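Local coordinates for aromatic-amino-acid transaminase TyrB (Burkholderia cenocepacia K56-2Valvano, PDB 4WD2), which probably catalyses the pyridoxal-phosphate-dependent exchange of amino groups between aromatic amino acids and 2-oxo acids, at residues L22-N27 against N38-I43; V77-Y82 against G298-A303; W132-S137 against N153-Y158; Q201-I206 against D232-R237. All blocks are in the same frame, centred on the assembly; numbering follows the deposited sequence.

Contact 1 of 4, residues L22-N27 against N38-I43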
loop_
_atom_site.group_PDB
_atom_site.type_symbol
_atom_site.label_atom_id
_atom_site.label_comp_id
_atom_site.label_asym_id
_atom_site.label_seq_id
_atom_site.Cartn_x
_atom_site.Cartn_y
_atom_site.Cartn_z
ATOM N N LEU A 22 -6.900 -21.012 -7.377
ATOM C CA LEU A 22 -8.107 -20.966 -6.558
ATOM C C LEU A 22 -9.024 -22.135 -6.902
ATOM O O LEU A 22 -9.547 -22.811 -6.015
ATOM C CB LEU A 22 -8.848 -19.638 -6.750
ATOM N N THR A 23 -9.207 -22.362 -8.199
ATOM C CA THR A 23 -9.985 -23.493 -8.690
ATOM C C THR A 23 -9.378 -24.808 -8.214
ATOM O O THR A 23 -10.089 -25.732 -7.805
ATOM C CB THR A 23 -10.064 -23.492 -10.234
ATOM O OG1 THR A 23 -10.760 -22.321 -10.683
ATOM C CG2 THR A 23 -10.790 -24.731 -10.742
ATOM N N LEU A 24 -8.052 -24.881 -8.265
ATOM C CA LEU A 24 -7.337 -26.081 -7.856
ATOM C C LEU A 24 -7.561 -26.354 -6.377
ATOM O O LEU A 24 -7.801 -27.492 -5.972
ATOM C CB LEU A 24 -5.841 -25.943 -8.145
ATOM C CG LEU A 24 -4.949 -27.135 -7.785
ATOM C CD1 LEU A 24 -5.161 -28.287 -8.761
ATOM C CD2 LEU A 24 -3.492 -26.714 -7.742
ATOM N N ASN A 25 -7.493 -25.302 -5.569
ATOM C CA ASN A 25 -7.653 -25.466 -4.135
ATOM C C ASN A 25 -9.097 -25.779 -3.761
ATOM O O ASN A 25 -9.343 -26.435 -2.755
ATOM C CB ASN A 25 -7.153 -24.225 -3.398
ATOM C CG ASN A 25 -5.673 -24.307 -3.066
ATOM O OD1 ASN A 25 -5.296 -24.644 -1.940
ATOM N ND2 ASN A 25 -4.825 -24.014 -4.048
ATOM N N GLU A 26 -10.044 -25.332 -4.581
ATOM C CA GLU A 26 -11.450 -25.675 -4.379
ATOM C C GLU A 26 -11.672 -27.164 -4.622
ATOM O O GLU A 26 -12.494 -27.799 -3.960
ATOM C CB GLU A 26 -12.356 -24.850 -5.299
ATOM N N ASN A 27 -10.933 -27.712 -5.581
ATOM C CA ASN A 27 -11.008 -29.135 -5.875
ATOM C C ASN A 27 -10.345 -29.960 -4.781
ATOM O O ASN A 27 -10.755 -31.090 -4.504
ATOM C CB ASN A 27 -10.364 -29.434 -7.228
ATOM C CG ASN A 27 -11.168 -28.882 -8.385
ATOM O OD1 ASN A 27 -12.400 -28.905 -8.364
ATOM N ND2 ASN A 27 -10.478 -28.374 -9.400
ATOM N N ASN A 38 -1.732 -31.272 -0.071
ATOM C CA ASN A 38 -1.682 -30.028 -0.835
ATOM C C ASN A 38 -0.306 -29.391 -0.753
ATOM O O ASN A 38 0.157 -29.034 0.330
ATOM C CB ASN A 38 -2.746 -29.042 -0.336
ATOM C CG ASN A 38 -2.967 -27.882 -1.289
ATOM O OD1 ASN A 38 -2.405 -27.844 -2.379
ATOM N ND2 ASN A 38 -3.813 -26.941 -0.888
ATOM N N LEU A 39 0.353 -29.263 -1.898
ATOM C CA LEU A 39 1.662 -28.632 -1.955
ATOM C C LEU A 39 1.617 -27.488 -2.959
ATOM O O LEU A 39 2.637 -27.103 -3.526
ATOM C CB LEU A 39 2.747 -29.651 -2.338
ATOM C CG LEU A 39 2.826 -30.949 -1.527
ATOM C CD1 LEU A 39 3.764 -31.933 -2.188
ATOM C CD2 LEU A 39 3.256 -30.693 -0.084
ATOM N N SER A 40 0.420 -26.950 -3.173
ATOM C CA SER A 40 0.217 -25.902 -4.166
ATOM C C SER A 40 0.298 -24.501 -3.563
ATOM O O SER A 40 0.525 -23.532 -4.284
ATOM C CB SER A 40 -1.133 -26.083 -4.863
ATOM O OG SER A 40 -2.198 -25.798 -3.974
ATOM N N ILE A 41 0.116 -24.387 -2.250
ATOM C CA ILE A 41 0.163 -23.076 -1.598
ATOM C C ILE A 41 1.603 -22.701 -1.227
ATOM O O ILE A 41 2.253 -23.370 -0.417
ATOM C CB ILE A 41 -0.740 -23.040 -0.354
ATOM C CG1 ILE A 41 -2.168 -23.426 -0.751
ATOM C CG2 ILE A 41 -0.726 -21.650 0.282
ATOM C CD1 ILE A 41 -3.077 -23.750 0.415
ATOM N N GLY A 42 2.093 -21.624 -1.834
ATOM C CA GLY A 42 3.491 -21.248 -1.726
ATOM C C GLY A 42 3.811 -20.361 -0.540
ATOM O O GLY A 42 4.217 -19.209 -0.705
ATOM N N ILE A 43 3.611 -20.900 0.660
ATOM C CA ILE A 43 3.957 -20.213 1.900
ATOM C C ILE A 43 4.556 -21.241 2.861
ATOM O O ILE A 43 4.434 -22.435 2.627
ATOM C CB ILE A 43 2.734 -19.535 2.555
ATOM C CG1 ILE A 43 1.690 -20.568 2.963
ATOM C CG2 ILE A 43 2.105 -18.498 1.627
ATOM C CD1 ILE A 43 0.468 -19.942 3.612
#
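N25 reaches out from helix 20-30 and plants its amide on the turn that follows strand 37-38. Its chi1 of -89° and chi2 of -99° bring both ends of the amide to the loop, where they meet different partners. OD1 takes a hydrogen bond from N38 ND2 at 2.9 Å; that donor stands above the carbonyl plane of N25, whereas the acceptor lies in the amide plane of N38, and the two side chains cross at about a right angle. The other end, N25 ND2, gives a weak bond to S40 OG at 3.2 Å and also a hydrogen bond to I21 O, a turn back in its own helix.

N38 has CG anti to its backbone N (chi1 -166°), which swings its amide between helix and loop. Its OD1 accepts from S40 N at 3.1 Å, closing an Asx turn, and from S40 OG at 2.6 Å, this second donor on a lone pair. S40 OG can do this because it sits in the crowded position between backbone N and carbonyl carbon. Alongside the polar group, L24 CD2 rests on S40 CB at 3.8 Å, and I41 CD1 comes within 3.4 Å of N25 OD1. With donors and acceptors interlocked in one small network, the two asparagine amides should be fixed in rotation, the hydroxyl of S40 relaying between them without any charged group.

Contact 2 of 4, residues V77-Y82 against G298-A303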
loop_
_atom_site.group_PDB
_atom_site.type_symbol
_atom_site.label_atom_id
_atom_site.label_comp_id
_atom_site.label_asym_id
_atom_site.label_seq_id
_atom_site.Cartn_x
_atom_site.Cartn_y
_atom_site.Cartn_z
ATOM N N VAL A 77 8.699 7.635 3.586
ATOM C CA VAL A 77 9.648 6.520 3.546
ATOM C C VAL A 77 9.438 5.542 4.695
ATOM O O VAL A 77 10.131 4.541 4.794
ATOM C CB VAL A 77 11.107 7.021 3.577
ATOM C CG1 VAL A 77 11.417 7.801 2.317
ATOM C CG2 VAL A 77 11.349 7.872 4.816
ATOM N N GLY A 78 8.480 5.832 5.568
ATOM C CA GLY A 78 8.191 4.954 6.687
ATOM C C GLY A 78 8.985 5.237 7.946
ATOM O O GLY A 78 9.657 6.264 8.070
ATOM N N LEU A 79 8.897 4.302 8.885
ATOM C CA LEU A 79 9.527 4.421 10.197
ATOM C C LEU A 79 11.058 4.395 10.119
ATOM O O LEU A 79 11.638 3.476 9.537
ATOM C CB LEU A 79 9.023 3.291 11.100
ATOM C CG LEU A 79 9.097 3.437 12.618
ATOM C CD1 LEU A 79 8.206 4.579 13.077
ATOM C CD2 LEU A 79 8.692 2.122 13.293
ATOM N N ALA A 80 11.703 5.393 10.722
ATOM C CA ALA A 80 13.154 5.535 10.654
ATOM C C ALA A 80 13.886 4.339 11.250
ATOM O O ALA A 80 14.877 3.872 10.688
ATOM C CB ALA A 80 13.595 6.816 11.354
ATOM N N ALA A 81 13.405 3.858 12.394
ATOM C CA ALA A 81 14.009 2.714 13.066
ATOM C C ALA A 81 13.881 1.446 12.223
ATOM O O ALA A 81 14.812 0.640 12.159
ATOM C CB ALA A 81 13.381 2.509 14.438
ATOM N N TYR A 82 12.732 1.278 11.573
ATOM C CA TYR A 82 12.508 0.159 10.653
ATOM C C TYR A 82 13.495 0.184 9.482
ATOM O O TYR A 82 14.157 -0.819 9.201
ATOM C CB TYR A 82 11.068 0.192 10.130
ATOM C CG TYR A 82 10.672 -0.881 9.124
ATOM C CD1 TYR A 82 10.897 -0.710 7.759
ATOM C CD2 TYR A 82 10.015 -2.036 9.535
ATOM C CE1 TYR A 82 10.505 -1.675 6.839
ATOM C CE2 TYR A 82 9.618 -3.001 8.624
ATOM C CZ TYR A 82 9.862 -2.815 7.279
ATOM O OH TYR A 82 9.462 -3.776 6.378
ATOM N N GLY A 298 2.621 -3.495 11.446
ATOM C CA GLY A 298 3.633 -4.453 11.026
ATOM C C GLY A 298 5.077 -3.965 11.117
ATOM O O GLY A 298 5.982 -4.726 11.485
ATOM N N ALA A 299 5.307 -2.700 10.783
ATOM C CA ALA A 299 6.653 -2.136 10.851
ATOM C C ALA A 299 7.154 -1.995 12.299
ATOM O O ALA A 299 8.337 -2.194 12.575
ATOM C CB ALA A 299 6.697 -0.790 10.144
ATOM N N LYS A 300 6.255 -1.647 13.217
ATOM C CA LYS A 300 6.592 -1.601 14.637
ATOM C C LYS A 300 7.002 -2.975 15.141
ATOM O O LYS A 300 7.955 -3.095 15.904
ATOM C CB LYS A 300 5.417 -1.078 15.469
ATOM C CG LYS A 300 5.191 0.425 15.393
ATOM C CD LYS A 300 6.313 1.224 16.051
ATOM C CE LYS A 300 5.852 2.640 16.383
ATOM N NZ LYS A 300 6.977 3.551 16.762
ATOM N N VAL A 301 6.276 -4.009 14.716
ATOM C CA VAL A 301 6.582 -5.382 15.116
ATOM C C VAL A 301 7.956 -5.791 14.605
ATOM O O VAL A 301 8.791 -6.284 15.368
ATOM C CB VAL A 301 5.528 -6.395 14.591
ATOM C CG1 VAL A 301 6.003 -7.824 14.818
ATOM C CG2 VAL A 301 4.181 -6.171 15.261
ATOM N N VAL A 302 8.186 -5.585 13.313
ATOM C CA VAL A 302 9.461 -5.937 12.706
ATOM C C VAL A 302 10.612 -5.149 13.334
ATOM O O VAL A 302 11.647 -5.724 13.673
ATOM C CB VAL A 302 9.436 -5.706 11.179
ATOM C CG1 VAL A 302 10.845 -5.767 10.602
ATOM C CG2 VAL A 302 8.520 -6.727 10.503
ATOM N N ALA A 303 10.432 -3.841 13.499
ATOM C CA ALA A 303 11.471 -3.009 14.106
ATOM C C ALA A 303 11.766 -3.436 15.549
ATOM O O ALA A 303 12.918 -3.417 15.986
ATOM C CB ALA A 303 11.074 -1.542 14.059
#
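Y82 holds CG anti to its backbone N (chi1 178°) and turns its ring plane nearly perpendicular to the plane of CA, CB and CG (chi2 -86°), so the CD2-CE2 side reaches helix 297-307. L79, at the N-cap position of helix 80-91, is likewise anti at chi1, while K300 bends at chi2 (-68°) to bring back a chain whose CB starts away from the contact.

The ring of Y82 meets two residues of the helix. CD2 meets A299 CB at 3.6 Å and, with the oxygen near the ring plane at its edge, A299 O at 3.5 Å; CE2 lies 3.6 Å from V302 CG1. Behind the ring, Y82 CA has A303 CB 4.1 Å away, a small side chain that lets the backbones close to 4.8 Å between the CA atoms of Y82 and A303. L79 CD2 lies across the aliphatic part of K300, 3.8 Å from CD. The far tip of the tyrosine is polar and satisfied: OH bonds to G264 O, at the start of strand 264-269 of the central sheet.

This is apolar packing of a helix start against the side of another helix, in the large domain characteristic of fold-type I pyridoxal-phosphate aminotransferases.

Contact 3 of 4, residues W132-S137 against N153-Y158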
loop_
_atom_site.group_PDB
_atom_site.type_symbol
_atom_site.label_atom_id
_atom_site.label_comp_id
_atom_site.label_asym_id
_atom_site.label_seq_id
_atom_site.Cartn_x
_atom_site.Cartn_y
_atom_site.Cartn_z
ATOM N N TRP A 132 14.292 -7.408 -18.041
ATOM C CA TRP A 132 14.556 -8.827 -18.297
ATOM C C TRP A 132 14.397 -9.660 -17.024
ATOM O O TRP A 132 15.032 -9.367 -16.011
ATOM C CB TRP A 132 15.961 -9.027 -18.869
ATOM C CG TRP A 132 16.055 -8.833 -20.357
ATOM C CD1 TRP A 132 16.047 -9.807 -21.315
ATOM C CD2 TRP A 132 16.162 -7.589 -21.053
ATOM N NE1 TRP A 132 16.152 -9.244 -22.565
ATOM C CE2 TRP A 132 16.224 -7.883 -22.432
ATOM C CE3 TRP A 132 16.220 -6.254 -20.645
ATOM C CZ2 TRP A 132 16.339 -6.889 -23.404
ATOM C CZ3 TRP A 132 16.338 -5.268 -21.609
ATOM C CH2 TRP A 132 16.394 -5.591 -22.974
ATOM N N LEU A 133 13.542 -10.686 -17.075
ATOM C CA LEU A 133 13.340 -11.617 -15.959
ATOM C C LEU A 133 13.825 -13.016 -16.321
ATOM O O LEU A 133 14.040 -13.322 -17.486
ATOM C CB LEU A 133 11.864 -11.702 -15.542
ATOM C CG LEU A 133 10.786 -10.795 -16.128
ATOM C CD1 LEU A 133 9.407 -11.350 -15.811
ATOM C CD2 LEU A 133 10.916 -9.414 -15.553
ATOM N N SER A 134 13.962 -13.874 -15.319
ATOM C CA SER A 134 14.394 -15.242 -15.553
ATOM C C SER A 134 13.299 -16.067 -16.216
ATOM O O SER A 134 12.109 -15.796 -16.058
ATOM C CB SER A 134 14.821 -15.896 -14.236
ATOM O OG SER A 134 13.759 -15.894 -13.300
ATOM N N ASP A 135 13.711 -17.082 -16.965
ATOM C CA ASP A 135 12.769 -18.046 -17.514
ATOM C C ASP A 135 12.821 -19.335 -16.705
ATOM O O ASP A 135 13.764 -20.107 -16.855
ATOM C CB ASP A 135 13.084 -18.332 -18.986
ATOM C CG ASP A 135 12.295 -19.506 -19.534
ATOM O OD1 ASP A 135 11.111 -19.642 -19.177
ATOM O OD2 ASP A 135 12.864 -20.293 -20.321
ATOM N N PRO A 136 11.823 -19.574 -15.834
ATOM C CA PRO A 136 10.662 -18.745 -15.496
ATOM C C PRO A 136 10.942 -17.833 -14.301
ATOM O O PRO A 136 12.061 -17.819 -13.794
ATOM C CB PRO A 136 9.604 -19.789 -15.138
ATOM C CG PRO A 136 10.406 -20.840 -14.442
ATOM C CD PRO A 136 11.762 -20.875 -15.143
ATOM N N SER A 137 9.935 -17.090 -13.851
ATOM C CA SER A 137 10.107 -16.236 -12.680
ATOM C C SER A 137 8.808 -16.138 -11.885
ATOM O O SER A 137 7.803 -16.727 -12.268
ATOM C CB SER A 137 10.586 -14.844 -13.096
ATOM O OG SER A 137 10.989 -14.083 -11.970
ATOM N N ASN A 153 11.082 -8.696 -20.984
ATOM C CA ASN A 153 11.677 -9.820 -21.692
ATOM C C ASN A 153 12.231 -10.869 -20.730
ATOM O O ASN A 153 12.200 -10.692 -19.513
ATOM C CB ASN A 153 12.787 -9.326 -22.622
ATOM C CG ASN A 153 12.377 -8.095 -23.420
ATOM O OD1 ASN A 153 11.622 -8.191 -24.391
ATOM N ND2 ASN A 153 12.886 -6.931 -23.020
ATOM N N THR A 154 12.736 -11.969 -21.282
ATOM C CA THR A 154 13.276 -13.045 -20.462
ATOM C C THR A 154 14.721 -13.369 -20.829
ATOM O O THR A 154 15.183 -13.043 -21.922
ATOM C CB THR A 154 12.430 -14.333 -20.590
ATOM O OG1 THR A 154 12.632 -14.917 -21.883
ATOM C CG2 THR A 154 10.962 -14.026 -20.414
ATOM N N TYR A 155 15.432 -13.994 -19.897
ATOM C CA TYR A 155 16.743 -14.568 -20.176
ATOM C C TYR A 155 16.701 -16.049 -19.798
ATOM O O TYR A 155 15.894 -16.444 -18.951
ATOM C CB TYR A 155 17.861 -13.822 -19.423
ATOM C CG TYR A 155 17.657 -13.664 -17.930
ATOM C CD1 TYR A 155 17.917 -14.713 -17.057
ATOM C CD2 TYR A 155 17.240 -12.449 -17.389
ATOM C CE1 TYR A 155 17.742 -14.566 -15.681
ATOM C CE2 TYR A 155 17.056 -12.297 -16.011
ATOM C CZ TYR A 155 17.310 -13.361 -15.170
ATOM O OH TYR A 155 17.130 -13.229 -13.818
ATOM N N PRO A 156 17.542 -16.879 -20.446
ATOM C CA PRO A 156 17.565 -18.309 -20.108
ATOM C C PRO A 156 17.912 -18.513 -18.641
ATOM O O PRO A 156 18.736 -17.769 -18.103
ATOM C CB PRO A 156 18.662 -18.877 -21.015
ATOM C CG PRO A 156 18.754 -17.917 -22.148
ATOM C CD PRO A 156 18.433 -16.564 -21.576
ATOM N N TYR A 157 17.298 -19.496 -17.995
ATOM C CA TYR A 157 17.590 -19.724 -16.589
ATOM C C TYR A 157 17.426 -21.192 -16.235
ATOM O O TYR A 157 18.409 -21.908 -16.086
ATOM C CB TYR A 157 16.697 -18.843 -15.702
ATOM C CG TYR A 157 17.133 -18.792 -14.247
ATOM C CD1 TYR A 157 18.142 -17.934 -13.835
ATOM C CD2 TYR A 157 16.535 -19.603 -13.292
ATOM C CE1 TYR A 157 18.546 -17.880 -12.507
ATOM C CE2 TYR A 157 16.936 -19.566 -11.968
ATOM C CZ TYR A 157 17.939 -18.700 -11.579
ATOM O OH TYR A 157 18.338 -18.663 -10.256
ATOM N N TYR A 158 16.185 -21.649 -16.116
ATOM C CA TYR A 158 15.950 -23.031 -15.719
ATOM C C TYR A 158 16.311 -23.979 -16.846
ATOM O O TYR A 158 16.048 -23.696 -18.023
ATOM C CB TYR A 158 14.499 -23.243 -15.293
ATOM C CG TYR A 158 14.186 -24.662 -14.885
ATOM C CD1 TYR A 158 14.643 -25.174 -13.676
ATOM C CD2 TYR A 158 13.429 -25.491 -15.706
ATOM C CE1 TYR A 158 14.361 -26.476 -13.299
ATOM C CE2 TYR A 158 13.138 -26.795 -15.335
ATOM C CZ TYR A 158 13.606 -27.279 -14.134
ATOM O OH TYR A 158 13.314 -28.570 -13.763
HETATM O O HOH W 1 15.547 -21.264 -19.427
#
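Strands 131-135 and 152-159 are the parallel neighbours of a beta-alpha-beta unit, joined through helix 141-147 within the mixed central sheet of the aminotransferase fold. Backbone bonds set the register: L133 N to N153 O at 2.8 Å, then Y155 N to L133 O at 2.9 Å, nearly along the C=O axis. The next rung, D135 N to Y155 O, is weak, and past it the partner strand shifts by a residue, so that Y158 N bonds D135 O at 3.0 Å. Water 1 sits at this shift, taking the N-H of Y157 and lying within bonding distance of D135 OD2.

Aromatic contacts gather on the face shared by W132, S134, N153 and Y155. The indole of W132 lies beside N153, whose CB stands over the five-membered ring, 3.6 Å from its centroid, and whose ND2 also covers that face while bonding Q130. Y155 adopts the crowded rotamer (chi1 52°), which folds its ring back across the other strand: S134 CA makes a CH-pi contact 3.7 Å from the centroid, and the tip anchors on L184 O. S134 CB makes an off-centre CH-pi contact with the ring of Y157, which also stacks on H190.

Apolar contact finishes the set, P136 CD against Y158 CB, after the cis peptide that precedes P136. S134 OG donates to P136 O at 2.6 Å, with the donor above the carbonyl plane, and bonds H190 NE2 as well.

Contact 4 of 4, residues Q201-I206 against D232-R237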
loop_
_atom_site.group_PDB
_atom_site.type_symbol
_atom_site.label_atom_id
_atom_site.label_comp_id
_atom_site.label_asym_id
_atom_site.label_seq_id
_atom_site.Cartn_x
_atom_site.Cartn_y
_atom_site.Cartn_z
ATOM N N GLN A 201 29.326 -18.192 -9.727
ATOM C CA GLN A 201 28.479 -17.737 -10.826
ATOM C C GLN A 201 28.021 -16.300 -10.579
ATOM O O GLN A 201 27.961 -15.485 -11.505
ATOM C CB GLN A 201 27.284 -18.682 -11.002
ATOM C CG GLN A 201 27.699 -20.120 -11.352
ATOM C CD GLN A 201 26.530 -21.083 -11.397
ATOM O OE1 GLN A 201 25.638 -21.023 -10.559
ATOM N NE2 GLN A 201 26.528 -21.979 -12.386
ATOM N N TRP A 202 27.730 -15.981 -9.321
ATOM C CA TRP A 202 27.366 -14.615 -8.952
ATOM C C TRP A 202 28.468 -13.619 -9.293
ATOM O O TRP A 202 28.196 -12.585 -9.885
ATOM C CB TRP A 202 27.028 -14.515 -7.463
ATOM C CG TRP A 202 25.567 -14.724 -7.173
ATOM C CD1 TRP A 202 25.021 -15.699 -6.396
ATOM C CD2 TRP A 202 24.469 -13.947 -7.676
ATOM N NE1 TRP A 202 23.652 -15.571 -6.369
ATOM C CE2 TRP A 202 23.289 -14.506 -7.151
ATOM C CE3 TRP A 202 24.372 -12.828 -8.511
ATOM C CZ2 TRP A 202 22.023 -13.987 -7.434
ATOM C CZ3 TRP A 202 23.112 -12.314 -8.799
ATOM C CH2 TRP A 202 21.955 -12.894 -8.259
ATOM N N GLU A 203 29.707 -13.926 -8.923
ATOM C CA GLU A 203 30.813 -13.020 -9.232
ATOM C C GLU A 203 30.936 -12.790 -10.732
ATOM O O GLU A 203 31.144 -11.649 -11.165
ATOM C CB GLU A 203 32.146 -13.540 -8.677
ATOM C CG GLU A 203 33.063 -12.415 -8.213
ATOM C CD GLU A 203 32.431 -11.575 -7.108
ATOM O OE1 GLU A 203 31.744 -12.158 -6.236
ATOM O OE2 GLU A 203 32.619 -10.339 -7.109
ATOM N N LYS A 204 30.810 -13.862 -11.519
ATOM C CA LYS A 204 30.902 -13.755 -12.982
ATOM C C LYS A 204 29.757 -12.945 -13.572
ATOM O O LYS A 204 29.946 -12.193 -14.533
ATOM C CB LYS A 204 30.930 -15.137 -13.631
ATOM C CG LYS A 204 32.150 -15.962 -13.279
ATOM C CD LYS A 204 32.046 -17.350 -13.901
ATOM C CE LYS A 204 33.005 -18.320 -13.239
ATOM N NZ LYS A 204 32.921 -19.675 -13.859
ATOM N N LEU A 205 28.569 -13.104 -13.004
ATOM C CA LEU A 205 27.423 -12.323 -13.439
ATOM C C LEU A 205 27.621 -10.842 -13.123
ATOM O O LEU A 205 27.287 -9.989 -13.934
ATOM C CB LEU A 205 26.139 -12.831 -12.786
ATOM C CG LEU A 205 24.868 -12.109 -13.240
ATOM C CD1 LEU A 205 24.696 -12.226 -14.746
ATOM C CD2 LEU A 205 23.643 -12.657 -12.516
ATOM N N ILE A 206 28.172 -10.542 -11.948
ATOM C CA ILE A 206 28.367 -9.151 -11.549
ATOM C C ILE A 206 29.434 -8.487 -12.423
ATOM O O ILE A 206 29.308 -7.307 -12.759
ATOM C CB ILE A 206 28.744 -9.028 -10.044
ATOM C CG1 ILE A 206 27.576 -9.503 -9.166
ATOM C CG2 ILE A 206 29.087 -7.580 -9.687
ATOM C CD1 ILE A 206 27.933 -9.733 -7.703
ATOM N N ASP A 232 22.427 -15.761 2.303
ATOM C CA ASP A 232 21.318 -15.523 1.388
ATOM C C ASP A 232 21.400 -14.122 0.767
ATOM O O ASP A 232 20.895 -13.897 -0.331
ATOM C CB ASP A 232 19.970 -15.727 2.102
ATOM C CG ASP A 232 19.629 -17.206 2.306
ATOM O OD1 ASP A 232 20.338 -18.076 1.758
ATOM O OD2 ASP A 232 18.637 -17.505 3.005
ATOM N N ALA A 233 22.060 -13.191 1.451
ATOM C CA ALA A 233 22.188 -11.832 0.934
ATOM C C ALA A 233 23.501 -11.572 0.183
ATOM O O ALA A 233 23.809 -10.413 -0.122
ATOM C CB ALA A 233 22.045 -10.834 2.071
ATOM N N PHE A 234 24.259 -12.629 -0.127
ATOM C CA PHE A 234 25.582 -12.467 -0.750
ATOM C C PHE A 234 25.544 -11.628 -2.022
ATOM O O PHE A 234 26.394 -10.760 -2.213
ATOM C CB PHE A 234 26.237 -13.822 -1.083
ATOM C CG PHE A 234 27.509 -13.685 -1.905
ATOM C CD1 PHE A 234 28.723 -13.428 -1.289
ATOM C CD2 PHE A 234 27.476 -13.775 -3.294
ATOM C CE1 PHE A 234 29.887 -13.280 -2.035
ATOM C CE2 PHE A 234 28.627 -13.624 -4.045
ATOM C CZ PHE A 234 29.835 -13.372 -3.419
ATOM N N ALA A 235 24.574 -11.897 -2.892
ATOM C CA ALA A 235 24.481 -11.198 -4.171
ATOM C C ALA A 235 24.311 -9.695 -3.964
ATOM O O ALA A 235 24.953 -8.887 -4.633
ATOM C CB ALA A 235 23.333 -11.749 -4.997
ATOM N N VAL A 236 23.442 -9.334 -3.025
ATOM C CA VAL A 236 23.183 -7.941 -2.703
ATOM C C VAL A 236 24.427 -7.276 -2.118
ATOM O O VAL A 236 24.816 -6.185 -2.535
ATOM C CB VAL A 236 22.001 -7.816 -1.709
ATOM C CG1 VAL A 236 21.884 -6.407 -1.195
ATOM C CG2 VAL A 236 20.696 -8.246 -2.379
ATOM N N ARG A 237 25.052 -7.948 -1.156
ATOM C CA ARG A 237 26.200 -7.388 -0.454
ATOM C C ARG A 237 27.417 -7.274 -1.374
ATOM O O ARG A 237 28.167 -6.301 -1.292
ATOM C CB ARG A 237 26.524 -8.230 0.788
ATOM C CG ARG A 237 25.386 -8.259 1.795
ATOM C CD ARG A 237 25.726 -9.013 3.095
ATOM N NE ARG A 237 24.549 -9.076 3.961
ATOM C CZ ARG A 237 24.507 -9.660 5.157
ATOM N NH1 ARG A 237 25.578 -10.241 5.661
ATOM N NH2 ARG A 237 23.381 -9.661 5.849
#
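Helix 199-211 and the first turn of helix 234-241, with A233 at its N-cap position, come together most closely at W202 and A235, whose CA atoms are 6.5 Å apart. The small methyl of A235 permits that approach and is received by a flat surface: with chi1 at -91° and chi2 at 119°, the indole of W202 lies broadside to it. A235 CB sits 3.4 Å from the centroid of the six-membered ring and only 8° off its normal, a well-centred CH-pi contact. L197 also touches the indole.

F234, the residue before, keeps CG anti to its backbone N and brings its ring up to helix 199-211. The ring meets this helix by its rim: W202 CB lies in its plane, 3.9 Å from CE2, and E203 OE1 comes up near the same plane, 3.6 Å from CZ. E203 gets there through a chi1 that is not staggered and a bend at chi2, so its carboxylate crosses the ring at a steep angle. I206 CD1 comes only loosely near A235 O, and its side chain continues onto E238 and L239.

The carboxylate of E203 is divided in its duties. OE2 forms a salt bridge with R242, which probably offsets the nearby E238 carboxylate, while OE1 faces the hydrogen-bearing rim of F234, where the slight positive charge of the ring edge should suit a negative oxygen.

Contact 1 closes first, turning helix 20-30 back onto the loop after strand 37-38 across ten residues. It is complete before contact 2 opens at 77-82, whose partner 298-303 waits more than two hundred residues later, so the long excursion between them carries all the strands of the central sheet. Contacts 3 and 4 both fall within that excursion, one after the other without crossing: contact 3 zips neighbouring strands, and contact 4 joins helices 199-211 and 234-241, with strand 215-220 between them in sequence. Their centres are about 17 Å apart, while contacts 2 and 3 lie on opposite sides of the chain's centre, about 33 Å between centres.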